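Local structure of transcriptional regulator, MarR/EmrR family (Clostridium acetobutylicum, 3JW4) at residues 11-14 against 15-18; 73-76 against 77-81; 113-116 against 117-120; 127-130 against 131-135; 136-139 against 140-144. The protein probably binds DNA and regulates transcription as a dimeric member of the MarR family of winged helix-turn-helix regulators. All coordinates share one frame; numbering follows the deposited sequence.

In the fold
The five contacts come in order along one chain, each on a helix or at its start. Contact 1 opens helix 14-35. Contact 2 opens helix 74-83 in the helix-turn-helix region. Contact 3 sits midway along helix 105-126. Contacts 4 and 5 follow each other on helix 131-146, their centres about 12 Å apart, and Leu129 packs on Leu137 between them. Contact 1 lies about 17 Å from contact 5, centre to centre. Contact 2 is about 39 Å from contact 4, centre to centre, and on the opposite side of the chain's centre. Contacts 1, 3, 4 and 5 touch the second subunit; contact 2 does not, consistent with dimer contacts kept apart from the probable DNA-binding region.

Contact 1: residues 11-14 against 15-18; sequences MDTP and YSYL
Met11, a selenomethionine, lies over one face of the Tyr17 ring. Its CG stands 3.8 Å from the ring centroid, 13° off the ring normal, a CH-pi contact. The chain then runs on extended above the same ring. SE is farther out, 4.9 Å from the centroid of Tyr17, in a distant Met-aromatic contact. The terminal Met11 CE reaches the phenol end, 3.2 Å from Tyr17 OH, with Tyr17 CZ next at 3.5 Å. Tyr17 meets this chain because its CG is anti to the backbone N (chi1 177°), which turns the ring back toward residues 11-14.

Thr13 occupies the N-cap position of the helix. Its side chain makes no capping bond, but its carbonyl takes the first turn's hydrogen bond. Tyr17 N lies 2.9 Å from Thr13 O. The next bond runs from Leu18 N to Pro14 O at 3.2 Å. Pro14 is the first residue of the helix, where its missing N-H costs no helical bond.

This start of helix 14-35 is built into the dimer. Tyr15 OH bonds to Gln134 O of the second subunit, at the start of its helix 131-146. Tyr15 N and Ser16 OG both bond to the Glu122 carboxylate of the second subunit, on its helix 105-126.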
loop_
_atom_site.group_PDB
_atom_site.type_symbol
_atom_site.label_atom_id
_atom_site.label_comp_id
_atom_site.label_asym_id
_atom_site.label_seq_id
_atom_site.Cartn_x
_atom_site.Cartn_y
_atom_site.Cartn_z
HETATM N N MSE B 11 11.241 -7.983 -10.368
HETATM C CA MSE B 11 10.650 -8.291 -11.684
HETATM C C MSE B 11 10.345 -9.801 -11.937
HETATM O O MSE B 11 9.808 -10.134 -12.987
HETATM C CB MSE B 11 11.505 -7.671 -12.819
HETATM C CG MSE B 11 11.414 -6.137 -12.945
HETATM SE SE MSE B 11 12.276 -5.402 -14.602
HETATM C CE MSE B 11 11.766 -3.502 -14.404
ATOM N N ASP B 12 10.652 -10.698 -10.988
ATOM C CA ASP B 12 10.251 -12.136 -11.076
ATOM C C ASP B 12 8.730 -12.403 -11.055
ATOM O O ASP B 12 8.253 -13.471 -11.455
ATOM C CB ASP B 12 10.867 -12.931 -9.917
ATOM C CG ASP B 12 12.226 -13.506 -10.241
ATOM O OD1 ASP B 12 12.672 -14.378 -9.458
ATOM O OD2 ASP B 12 12.846 -13.103 -11.257
ATOM N N THR B 13 7.961 -11.427 -10.593
ATOM C CA THR B 13 6.499 -11.515 -10.579
ATOM C C THR B 13 5.959 -10.331 -11.401
ATOM O O THR B 13 5.685 -9.260 -10.862
ATOM C CB THR B 13 5.990 -11.501 -9.135
ATOM O OG1 THR B 13 6.565 -10.392 -8.424
ATOM C CG2 THR B 13 6.393 -12.818 -8.412
ATOM N N PRO B 14 5.816 -10.520 -12.714
ATOM C CA PRO B 14 5.636 -9.353 -13.582
ATOM C C PRO B 14 4.397 -8.503 -13.351
ATOM O O PRO B 14 4.551 -7.288 -13.259
ATOM C CB PRO B 14 5.641 -9.934 -14.990
ATOM C CG PRO B 14 6.218 -11.261 -14.877
ATOM C CD PRO B 14 6.170 -11.726 -13.459
ATOM N N TYR B 15 3.204 -9.097 -13.226
ATOM C CA TYR B 15 1.996 -8.327 -12.944
ATOM C C TYR B 15 2.112 -7.563 -11.624
ATOM O O TYR B 15 1.787 -6.362 -11.567
ATOM C CB TYR B 15 0.749 -9.200 -12.815
ATOM C CG TYR B 15 0.177 -9.844 -14.053
ATOM C CD1 TYR B 15 -0.112 -9.120 -15.203
ATOM C CD2 TYR B 15 -0.189 -11.190 -14.025
ATOM C CE1 TYR B 15 -0.703 -9.771 -16.353
ATOM C CE2 TYR B 15 -0.742 -11.818 -15.137
ATOM C CZ TYR B 15 -1.023 -11.088 -16.291
ATOM O OH TYR B 15 -1.593 -11.772 -17.347
ATOM N N SER B 16 2.561 -8.265 -10.575
ATOM C CA SER B 16 2.702 -7.676 -9.256
ATOM C C SER B 16 3.694 -6.513 -9.273
ATOM O O SER B 16 3.473 -5.491 -8.633
ATOM C CB SER B 16 3.213 -8.708 -8.261
ATOM O OG SER B 16 2.278 -9.730 -8.086
ATOM N N TYR B 17 4.799 -6.692 -9.982
ATOM C CA TYR B 17 5.781 -5.620 -10.150
ATOM C C TYR B 17 5.125 -4.335 -10.678
ATOM O O TYR B 17 5.338 -3.249 -10.138
ATOM C CB TYR B 17 6.892 -6.035 -11.098
ATOM C CG TYR B 17 7.874 -4.913 -11.347
ATOM C CD1 TYR B 17 8.938 -4.679 -10.468
ATOM C CD2 TYR B 17 7.703 -4.054 -12.413
ATOM C CE1 TYR B 17 9.818 -3.617 -10.674
ATOM C CE2 TYR B 17 8.584 -3.017 -12.646
ATOM C CZ TYR B 17 9.621 -2.789 -11.773
ATOM O OH TYR B 17 10.469 -1.749 -12.038
ATOM N N LEU B 18 4.359 -4.471 -11.748
ATOM C CA LEU B 18 3.750 -3.322 -12.413
ATOM C C LEU B 18 2.671 -2.695 -11.579
ATOM O O LEU B 18 2.592 -1.467 -11.495
ATOM C CB LEU B 18 3.171 -3.712 -13.783
ATOM C CG LEU B 18 4.282 -4.105 -14.751
ATOM C CD1 LEU B 18 3.761 -4.919 -15.917
ATOM C CD2 LEU B 18 5.080 -2.864 -15.247
#

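Contact 2: residues 73-76 against 77-81; sequences SITS and MLQGL
The backbone is regular alpha-helix from Ile74 onward, with four successive i to i+4 bonds running from Met77 N to Ser73 O through Gly80 N to Ser76 O. This is the N-terminal end of helix 74-83, in the helix-turn-helix region of the MarR fold. Ser73 is the N-cap. Its OG accepts from Ser76 N at 3.2 Å with an N-H...O angle of 168°, a nearly straight bond that satisfies an amide of the first turn.

Ile74 and Leu78 lie side by side and point the same way. Their branches meet at Ile74 CG2 and Leu78 CD1, 3.9 Å apart. Leu78 is buried and continues inward onto Met46 of helix 41-53, Leu63 of helix 60-64 and Ile87 of strand 87-90. Met77, a selenomethionine, leaves along another side of the helix and packs on Gln42 and Met46. The two residues thus join the helix to its neighbours in the domain.

Thr75 and Gln79 lie side by side in the same manner on the exposed side. Thr75 OG1 has a weak hydrogen bond to Gln60. With Thr75 CG2 anti to the backbone N (chi1 of OG1 -55°), the methyl is brought alongside Gln79. There Thr75 CG2 approaches Gln79 OE1 to 3.3 Å.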
loop_
_atom_site.group_PDB
_atom_site.type_symbol
_atom_site.label_atom_id
_atom_site.label_comp_id
_atom_site.label_asym_id
_atom_site.label_seq_id
_atom_site.Cartn_x
_atom_site.Cartn_y
_atom_site.Cartn_z
ATOM N N SER B 73 -3.929 7.541 14.313
ATOM C CA SER B 73 -4.947 7.715 15.346
ATOM C C SER B 73 -6.080 8.552 14.775
ATOM O O SER B 73 -5.857 9.686 14.345
ATOM C CB SER B 73 -4.374 8.380 16.611
ATOM O OG SER B 73 -5.413 8.678 17.547
ATOM N N ILE B 74 -7.277 7.969 14.759
ATOM C CA ILE B 74 -8.487 8.676 14.362
ATOM C C ILE B 74 -8.859 9.785 15.336
ATOM O O ILE B 74 -9.238 10.857 14.916
ATOM C CB ILE B 74 -9.660 7.694 14.155
ATOM C CG1 ILE B 74 -9.508 7.032 12.775
ATOM C CG2 ILE B 74 -11.002 8.402 14.162
ATOM C CD1 ILE B 74 -9.883 5.581 12.725
ATOM N N THR B 75 -8.735 9.545 16.642
ATOM C CA THR B 75 -9.060 10.585 17.618
ATOM C C THR B 75 -8.171 11.779 17.368
ATOM O O THR B 75 -8.648 12.905 17.298
ATOM C CB THR B 75 -8.850 10.124 19.076
ATOM O OG1 THR B 75 -9.609 8.929 19.298
ATOM C CG2 THR B 75 -9.299 11.206 20.026
ATOM N N SER B 76 -6.881 11.535 17.204
ATOM C CA SER B 76 -5.947 12.626 16.952
ATOM C C SER B 76 -6.256 13.348 15.641
ATOM O O SER B 76 -6.190 14.578 15.546
ATOM C CB SER B 76 -4.502 12.118 16.900
ATOM O OG SER B 76 -3.626 13.241 16.802
HETATM N N MSE B 77 -6.595 12.576 14.618
HETATM C CA MSE B 77 -6.812 13.184 13.311
HETATM C C MSE B 77 -8.087 14.043 13.343
HETATM O O MSE B 77 -8.080 15.132 12.812
HETATM C CB MSE B 77 -6.875 12.110 12.240
HETATM C CG MSE B 77 -7.215 12.611 10.834
HETATM SE SE MSE B 77 -7.404 11.082 9.610
HETATM C CE MSE B 77 -6.317 9.751 10.533
ATOM N N LEU B 78 -9.144 13.565 14.009
ATOM C CA LEU B 78 -10.364 14.351 14.174
ATOM C C LEU B 78 -10.144 15.595 15.003
ATOM O O LEU B 78 -10.663 16.667 14.672
ATOM C CB LEU B 78 -11.508 13.526 14.811
ATOM C CG LEU B 78 -12.137 12.454 13.931
ATOM C CD1 LEU B 78 -13.121 11.617 14.734
ATOM C CD2 LEU B 78 -12.884 13.072 12.703
ATOM N N GLN B 79 -9.411 15.471 16.097
ATOM C CA GLN B 79 -9.111 16.663 16.916
ATOM C C GLN B 79 -8.353 17.691 16.066
ATOM O O GLN B 79 -8.557 18.897 16.216
ATOM C CB GLN B 79 -8.316 16.315 18.166
ATOM C CG GLN B 79 -9.168 15.783 19.343
ATOM C CD GLN B 79 -8.339 15.361 20.522
ATOM O OE1 GLN B 79 -8.051 14.160 20.687
ATOM N NE2 GLN B 79 -7.878 16.335 21.342
ATOM N N GLY B 80 -7.478 17.205 15.198
ATOM C CA GLY B 80 -6.654 18.089 14.345
ATOM C C GLY B 80 -7.528 18.844 13.351
ATOM O O GLY B 80 -7.479 20.059 13.282
ATOM N N LEU B 81 -8.369 18.109 12.622
ATOM C CA LEU B 81 -9.343 18.717 11.687
ATOM C C LEU B 81 -10.259 19.702 12.424
ATOM O O LEU B 81 -10.535 20.786 11.951
ATOM C CB LEU B 81 -10.165 17.609 11.002
ATOM C CG LEU B 81 -9.399 16.637 10.099
ATOM C CD1 LEU B 81 -10.290 15.483 9.603
ATOM C CD2 LEU B 81 -8.771 17.392 8.944
#

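Contact 3: residues 113-116 against 117-120; sequences EFNN and IFLE
Phe118 CG is anti to its carbonyl carbon (chi1 -62°), while Phe114 is rotated off the usual staggered position (chi1 -91°). The two side chains run side by side and point the same way. Their ring planes are turned by about 23° against each other. The rings touch at Phe118 CZ and Phe114 CD1, 4.1 Å apart. This is a single light touch between ring atoms.

The Phe118 ring also lies against the backbone. Phe114 O sits over one face of it, 3.6 Å from Phe118 CD2. That same Phe114 O accepts from Phe118 N at 3.1 Å. Beyond the turn, the Phe118 ring has a cation-pi contact with Arg45.

Ile117 points to a different side of the helix. Its CG1 passes 3.5 Å from Glu113 O, and the side chain packs on Arg33 and Leu34 of helix 14-35. Phe114 reaches Leu34 too. Glu120 follows one turn after Asn116, where its CG comes to 3.2 Å from Asn116 O. Its carboxylate forms a salt bridge with Arg33.

Phe118 and Leu119 also pack on Thr13 and Asp12 of the second subunit. The arrangement is that of an amphipathic helix, here the long helix 105-126 of a MarR-type dimer.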
loop_
_atom_site.group_PDB
_atom_site.type_symbol
_atom_site.label_atom_id
_atom_site.label_comp_id
_atom_site.label_asym_id
_atom_site.label_seq_id
_atom_site.Cartn_x
_atom_site.Cartn_y
_atom_site.Cartn_z
ATOM N N GLU B 113 -10.238 20.735 -2.943
ATOM C CA GLU B 113 -8.835 20.732 -3.338
ATOM C C GLU B 113 -8.244 19.310 -3.242
ATOM O O GLU B 113 -7.565 18.926 -4.160
ATOM C CB GLU B 113 -7.977 21.735 -2.550
ATOM C CG GLU B 113 -8.352 23.232 -2.756
ATOM C CD GLU B 113 -7.764 23.878 -4.033
ATOM O OE1 GLU B 113 -7.160 23.164 -4.876
ATOM O OE2 GLU B 113 -7.920 25.118 -4.199
ATOM N N PHE B 114 -8.552 18.549 -2.175
ATOM C CA PHE B 114 -8.181 17.129 -2.070
ATOM C C PHE B 114 -8.645 16.393 -3.327
ATOM O O PHE B 114 -7.849 15.823 -4.040
ATOM C CB PHE B 114 -8.816 16.405 -0.855
ATOM C CG PHE B 114 -7.990 16.430 0.411
ATOM C CD1 PHE B 114 -6.791 15.725 0.503
ATOM C CD2 PHE B 114 -8.455 17.115 1.553
ATOM C CE1 PHE B 114 -6.049 15.734 1.686
ATOM C CE2 PHE B 114 -7.714 17.136 2.757
ATOM C CZ PHE B 114 -6.503 16.448 2.824
ATOM N N ASN B 115 -9.952 16.423 -3.569
ATOM C CA ASN B 115 -10.547 15.733 -4.705
ATOM C C ASN B 115 -9.890 16.069 -6.030
ATOM O O ASN B 115 -9.641 15.169 -6.824
ATOM C CB ASN B 115 -12.055 15.980 -4.785
ATOM C CG ASN B 115 -12.814 15.244 -3.693
ATOM O OD1 ASN B 115 -12.212 14.530 -2.887
ATOM N ND2 ASN B 115 -14.128 15.436 -3.640
ATOM N N ASN B 116 -9.577 17.338 -6.265
ATOM C CA ASN B 116 -8.909 17.693 -7.520
ATOM C C ASN B 116 -7.531 17.044 -7.663
ATOM O O ASN B 116 -7.169 16.625 -8.749
ATOM C CB ASN B 116 -8.803 19.200 -7.698
ATOM C CG ASN B 116 -10.167 19.864 -7.745
ATOM O OD1 ASN B 116 -11.130 19.275 -8.223
ATOM N ND2 ASN B 116 -10.265 21.059 -7.198
ATOM N N ILE B 117 -6.780 16.949 -6.570
ATOM C CA ILE B 117 -5.488 16.302 -6.618
ATOM C C ILE B 117 -5.672 14.829 -7.001
ATOM O O ILE B 117 -5.025 14.342 -7.934
ATOM C CB ILE B 117 -4.731 16.474 -5.300
ATOM C CG1 ILE B 117 -4.361 17.960 -5.109
ATOM C CG2 ILE B 117 -3.470 15.638 -5.303
ATOM C CD1 ILE B 117 -3.568 18.232 -3.841
ATOM N N PHE B 118 -6.610 14.155 -6.345
ATOM C CA PHE B 118 -6.885 12.740 -6.634
ATOM C C PHE B 118 -7.372 12.530 -8.067
ATOM O O PHE B 118 -7.049 11.521 -8.700
ATOM C CB PHE B 118 -7.905 12.147 -5.653
ATOM C CG PHE B 118 -7.456 12.145 -4.188
ATOM C CD1 PHE B 118 -6.160 11.840 -3.831
ATOM C CD2 PHE B 118 -8.385 12.393 -3.172
ATOM C CE1 PHE B 118 -5.774 11.805 -2.480
ATOM C CE2 PHE B 118 -8.016 12.380 -1.813
ATOM C CZ PHE B 118 -6.703 12.074 -1.467
ATOM N N LEU B 119 -8.143 13.478 -8.580
ATOM C CA LEU B 119 -8.638 13.386 -9.939
ATOM C C LEU B 119 -7.523 13.568 -11.005
ATOM O O LEU B 119 -7.551 12.893 -12.055
ATOM C CB LEU B 119 -9.738 14.398 -10.167
ATOM C CG LEU B 119 -10.693 14.032 -11.299
ATOM C CD1 LEU B 119 -11.702 12.954 -10.819
ATOM C CD2 LEU B 119 -11.399 15.285 -11.825
ATOM N N GLU B 120 -6.549 14.451 -10.749
ATOM C CA GLU B 120 -5.430 14.608 -11.683
ATOM C C GLU B 120 -4.557 13.342 -11.665
ATOM O O GLU B 120 -4.067 12.928 -12.701
ATOM C CB GLU B 120 -4.579 15.846 -11.394
ATOM C CG GLU B 120 -5.385 17.181 -11.286
ATOM C CD GLU B 120 -4.619 18.425 -11.780
ATOM O OE1 GLU B 120 -3.358 18.371 -11.853
ATOM O OE2 GLU B 120 -5.288 19.454 -12.091
#

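Contact 4: residues 127-130 against 131-135; sequences KGLT and KDEQK
Thr130 and Glu133 bond to each other in both directions and form a capping box at the start of helix 131-146. Glu133 N donates to Thr130 OG1 at 3.0 Å. In return Thr130 N donates to Glu133 OE1 at 2.9 Å, reaching the carboxylate on its anti side and 29° out of its plane. Thr130 OG1 is held between its own backbone N and carbonyl carbon (chi1 64°), which places it before the amides of the first turn.

Gln134 adds two more bonds. Gln134 N donates to Thr130 O at 3.0 Å, the first i to i+4 bond of the helix. Its extended side chain reaches toward the loop, and Gln134 NE2 meets Leu129 O at 3.0 Å. That donor sits well above the carbonyl plane, while the oxygen lies close to the plane of the Gln134 amide. Gln134 CG also rests 3.8 Å from Leu129 CB.

Farther out, the second subunit adds contacts to the cap. Its Lys143 makes a salt bridge with Glu133 and a hydrogen bond to Gly128 O. Its Val144 packs on Leu129, and its Ile140 on Glu133.

Glu133 OE1 is therefore shared between a backbone amide and a lysine ammonium of the partner chain. Both, together with the nearby helix start, would be expected to favour the charged carboxylate, so the cap and the dimer contact probably reinforce each other.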
loop_
_atom_site.group_PDB
_atom_site.type_symbol
_atom_site.label_atom_id
_atom_site.label_comp_id
_atom_site.label_asym_id
_atom_site.label_seq_id
_atom_site.Cartn_x
_atom_site.Cartn_y
_atom_site.Cartn_z
ATOM N N LYS B 127 -3.863 8.536 -19.481
ATOM C CA LYS B 127 -3.338 9.457 -20.507
ATOM C C LYS B 127 -2.835 8.722 -21.753
ATOM O O LYS B 127 -3.151 9.098 -22.874
ATOM C CB LYS B 127 -2.213 10.346 -19.933
ATOM C CG LYS B 127 -2.695 11.653 -19.323
ATOM C CD LYS B 127 -1.545 12.444 -18.629
ATOM C CE LYS B 127 -2.040 13.441 -17.577
ATOM N NZ LYS B 127 -1.938 14.872 -18.020
ATOM N N GLY B 128 -2.072 7.660 -21.558
ATOM C CA GLY B 128 -1.488 6.958 -22.676
ATOM C C GLY B 128 -2.333 5.854 -23.272
ATOM O O GLY B 128 -1.823 5.094 -24.078
ATOM N N LEU B 129 -3.611 5.756 -22.893
ATOM C CA LEU B 129 -4.437 4.612 -23.314
ATOM C C LEU B 129 -5.561 5.026 -24.267
ATOM O O LEU B 129 -6.214 6.031 -24.044
ATOM C CB LEU B 129 -5.065 3.927 -22.104
ATOM C CG LEU B 129 -4.128 3.371 -21.021
ATOM C CD1 LEU B 129 -4.923 2.689 -19.883
ATOM C CD2 LEU B 129 -3.125 2.426 -21.622
ATOM N N THR B 130 -5.817 4.196 -25.273
ATOM C CA THR B 130 -7.006 4.330 -26.121
ATOM C C THR B 130 -8.273 4.118 -25.286
ATOM O O THR B 130 -8.218 3.523 -24.208
ATOM C CB THR B 130 -7.026 3.286 -27.231
ATOM O OG1 THR B 130 -7.128 1.982 -26.648
ATOM C CG2 THR B 130 -5.757 3.348 -28.091
ATOM N N LYS B 131 -9.414 4.600 -25.782
ATOM C CA LYS B 131 -10.695 4.314 -25.131
ATOM C C LYS B 131 -10.927 2.795 -24.927
ATOM O O LYS B 131 -11.420 2.378 -23.890
ATOM C CB LYS B 131 -11.855 4.961 -25.912
ATOM C CG LYS B 131 -12.101 6.428 -25.496
ATOM C CD LYS B 131 -12.806 7.260 -26.603
ATOM C CE LYS B 131 -13.023 8.709 -26.184
ATOM N NZ LYS B 131 -12.250 9.042 -24.925
ATOM N N ASP B 132 -10.541 1.965 -25.885
ATOM C CA ASP B 132 -10.746 0.534 -25.722
ATOM C C ASP B 132 -9.856 -0.042 -24.601
ATOM O O ASP B 132 -10.298 -0.827 -23.771
ATOM C CB ASP B 132 -10.509 -0.195 -27.030
ATOM C CG ASP B 132 -11.042 -1.615 -26.994
ATOM O OD1 ASP B 132 -12.207 -1.798 -26.541
ATOM O OD2 ASP B 132 -10.311 -2.542 -27.395
ATOM N N GLU B 133 -8.611 0.395 -24.564
ATOM C CA GLU B 133 -7.690 -0.020 -23.519
ATOM C C GLU B 133 -8.199 0.403 -22.133
ATOM O O GLU B 133 -8.086 -0.345 -21.175
ATOM C CB GLU B 133 -6.286 0.537 -23.787
ATOM C CG GLU B 133 -5.495 -0.239 -24.825
ATOM C CD GLU B 133 -4.306 0.573 -25.381
ATOM O OE1 GLU B 133 -4.218 1.802 -25.162
ATOM O OE2 GLU B 133 -3.464 -0.020 -26.047
ATOM N N GLN B 134 -8.773 1.585 -22.034
ATOM C CA GLN B 134 -9.369 2.044 -20.768
ATOM C C GLN B 134 -10.546 1.160 -20.311
ATOM O O GLN B 134 -10.695 0.863 -19.131
ATOM C CB GLN B 134 -9.859 3.483 -20.892
ATOM C CG GLN B 134 -8.725 4.496 -21.133
ATOM C CD GLN B 134 -9.240 5.896 -21.417
ATOM O OE1 GLN B 134 -10.113 6.393 -20.725
ATOM N NE2 GLN B 134 -8.685 6.531 -22.416
ATOM N N LYS B 135 -11.365 0.753 -21.258
ATOM C CA LYS B 135 -12.521 -0.095 -20.976
ATOM C C LYS B 135 -12.028 -1.504 -20.575
ATOM O O LYS B 135 -12.484 -2.100 -19.594
ATOM C CB LYS B 135 -13.398 -0.149 -22.222
ATOM C CG LYS B 135 -14.860 -0.241 -21.947
ATOM C CD LYS B 135 -15.716 -0.032 -23.236
ATOM C CE LYS B 135 -15.321 -0.993 -24.355
ATOM N NZ LYS B 135 -15.018 -2.364 -23.871
#

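Contact 5: residues 136-139 against 140-144; sequences QLMS and ILIKV
Leu141 packs back onto Leu137 one turn earlier in helix 131-146, a helix at the dimer interface of this MarR-type regulator. Its CB lies 3.3 Å from Leu137 O, the oxygen that accepts the hydrogen bond from Leu141 N. The Leu141 side chain then turns beside its own backbone N. Leu141 CG lies 3.2 Å from Leu137 O and 3.6 Å from Leu137 CD1. From this branch point Leu141 CD1 carries on along the Leu137 side chain, touching its CD1 at 3.6 Å and its CG slightly farther off. The other branch, Leu141 CD2, meets Leu137 CD1 more loosely at 4.0 Å. Leu137 supplies its half of the contact through two torsions. Its CG is anti to the backbone N (chi1 -177°), and chi2 of 56° then brings CD1 toward the next turn, although CB starts out away from it. Both leucines are buried.

Met138, a selenomethionine, and Ile142 repeat the i to i+4 spacing on another side. Their chains run at a slant to one another. Met138 CG, anti to the backbone N, meets Ile142; beyond it the chain bends at chi2 and chi3. Met138 also packs on Pro14 of the second subunit.

The partner chain covers more of this helix. Gln136 lies against Gln136 of the second subunit. Lys143 is extended and ends at the partner chain. Val144 packs on Ile22 of that subunit. Within the helix, the Met138 and Ile142 side chains come closest at Met138 CG and Ile142 CD1, 3.9 Å apart.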
loop_
_atom_site.group_PDB
_atom_site.type_symbol
_atom_site.label_atom_id
_atom_site.label_comp_id
_atom_site.label_asym_id
_atom_site.label_seq_id
_atom_site.Cartn_x
_atom_site.Cartn_y
_atom_site.Cartn_z
ATOM N N GLN B 136 -11.058 -2.017 -21.306
ATOM C CA GLN B 136 -10.495 -3.319 -20.950
ATOM C C GLN B 136 -9.854 -3.291 -19.564
ATOM O O GLN B 136 -10.081 -4.192 -18.780
ATOM C CB GLN B 136 -9.514 -3.793 -22.005
ATOM C CG GLN B 136 -10.169 -4.083 -23.321
ATOM C CD GLN B 136 -9.181 -4.219 -24.467
ATOM O OE1 GLN B 136 -7.966 -3.996 -24.311
ATOM N NE2 GLN B 136 -9.706 -4.581 -25.648
ATOM N N LEU B 137 -9.088 -2.249 -19.245
ATOM C CA LEU B 137 -8.391 -2.182 -17.959
ATOM C C LEU B 137 -9.381 -2.133 -16.790
ATOM O O LEU B 137 -9.162 -2.775 -15.747
ATOM C CB LEU B 137 -7.480 -0.964 -17.886
ATOM C CG LEU B 137 -6.618 -0.755 -16.636
ATOM C CD1 LEU B 137 -5.698 -1.948 -16.323
ATOM C CD2 LEU B 137 -5.803 0.527 -16.731
HETATM N N MSE B 138 -10.443 -1.362 -16.940
HETATM C CA MSE B 138 -11.435 -1.248 -15.864
HETATM C C MSE B 138 -12.062 -2.599 -15.607
HETATM O O MSE B 138 -12.148 -3.046 -14.477
HETATM C CB MSE B 138 -12.542 -0.257 -16.213
HETATM C CG MSE B 138 -13.618 -0.093 -15.107
HETATM SE SE MSE B 138 -12.783 0.668 -13.546
HETATM C CE MSE B 138 -13.075 2.553 -14.027
ATOM N N SER B 139 -12.493 -3.239 -16.676
ATOM C CA SER B 139 -13.160 -4.513 -16.579
ATOM C C SER B 139 -12.274 -5.580 -15.925
ATOM O O SER B 139 -12.719 -6.324 -15.050
ATOM C CB SER B 139 -13.559 -4.950 -17.973
ATOM O OG SER B 139 -13.934 -6.291 -17.958
ATOM N N ILE B 140 -11.022 -5.646 -16.357
ATOM C CA ILE B 140 -10.080 -6.602 -15.846
ATOM C C ILE B 140 -9.713 -6.328 -14.374
ATOM O O ILE B 140 -9.667 -7.248 -13.562
ATOM C CB ILE B 140 -8.810 -6.620 -16.754
ATOM C CG1 ILE B 140 -9.168 -7.188 -18.146
ATOM C CG2 ILE B 140 -7.690 -7.434 -16.125
ATOM C CD1 ILE B 140 -8.032 -7.069 -19.193
ATOM N N LEU B 141 -9.439 -5.078 -14.034
ATOM C CA LEU B 141 -9.047 -4.763 -12.667
ATOM C C LEU B 141 -10.201 -5.055 -11.683
ATOM O O LEU B 141 -9.965 -5.493 -10.560
ATOM C CB LEU B 141 -8.563 -3.319 -12.522
ATOM C CG LEU B 141 -7.247 -2.888 -13.192
ATOM C CD1 LEU B 141 -7.097 -1.369 -13.029
ATOM C CD2 LEU B 141 -6.086 -3.612 -12.658
ATOM N N ILE B 142 -11.433 -4.831 -12.103
ATOM C CA ILE B 142 -12.571 -5.190 -11.266
ATOM C C ILE B 142 -12.536 -6.705 -11.014
ATOM O O ILE B 142 -12.676 -7.138 -9.869
ATOM C CB ILE B 142 -13.887 -4.751 -11.884
ATOM C CG1 ILE B 142 -14.018 -3.226 -11.876
ATOM C CG2 ILE B 142 -15.098 -5.302 -11.091
ATOM C CD1 ILE B 142 -15.202 -2.751 -12.758
ATOM N N LYS B 143 -12.296 -7.498 -12.062
ATOM C CA LYS B 143 -12.268 -8.939 -11.911
ATOM C C LYS B 143 -11.133 -9.404 -11.018
ATOM O O LYS B 143 -11.347 -10.269 -10.152
ATOM C CB LYS B 143 -12.181 -9.647 -13.271
ATOM C CG LYS B 143 -13.432 -9.514 -14.109
ATOM C CD LYS B 143 -13.287 -10.254 -15.416
ATOM C CE LYS B 143 -14.523 -10.083 -16.281
ATOM N NZ LYS B 143 -14.436 -10.972 -17.492
ATOM N N VAL B 144 -9.942 -8.830 -11.208
ATOM C CA VAL B 144 -8.785 -9.220 -10.418
ATOM C C VAL B 144 -9.041 -8.908 -8.934
ATOM O O VAL B 144 -8.813 -9.735 -8.065
ATOM C CB VAL B 144 -7.509 -8.481 -10.860
ATOM C CG1 VAL B 144 -6.395 -8.687 -9.827
ATOM C CG2 VAL B 144 -7.120 -8.887 -12.274
#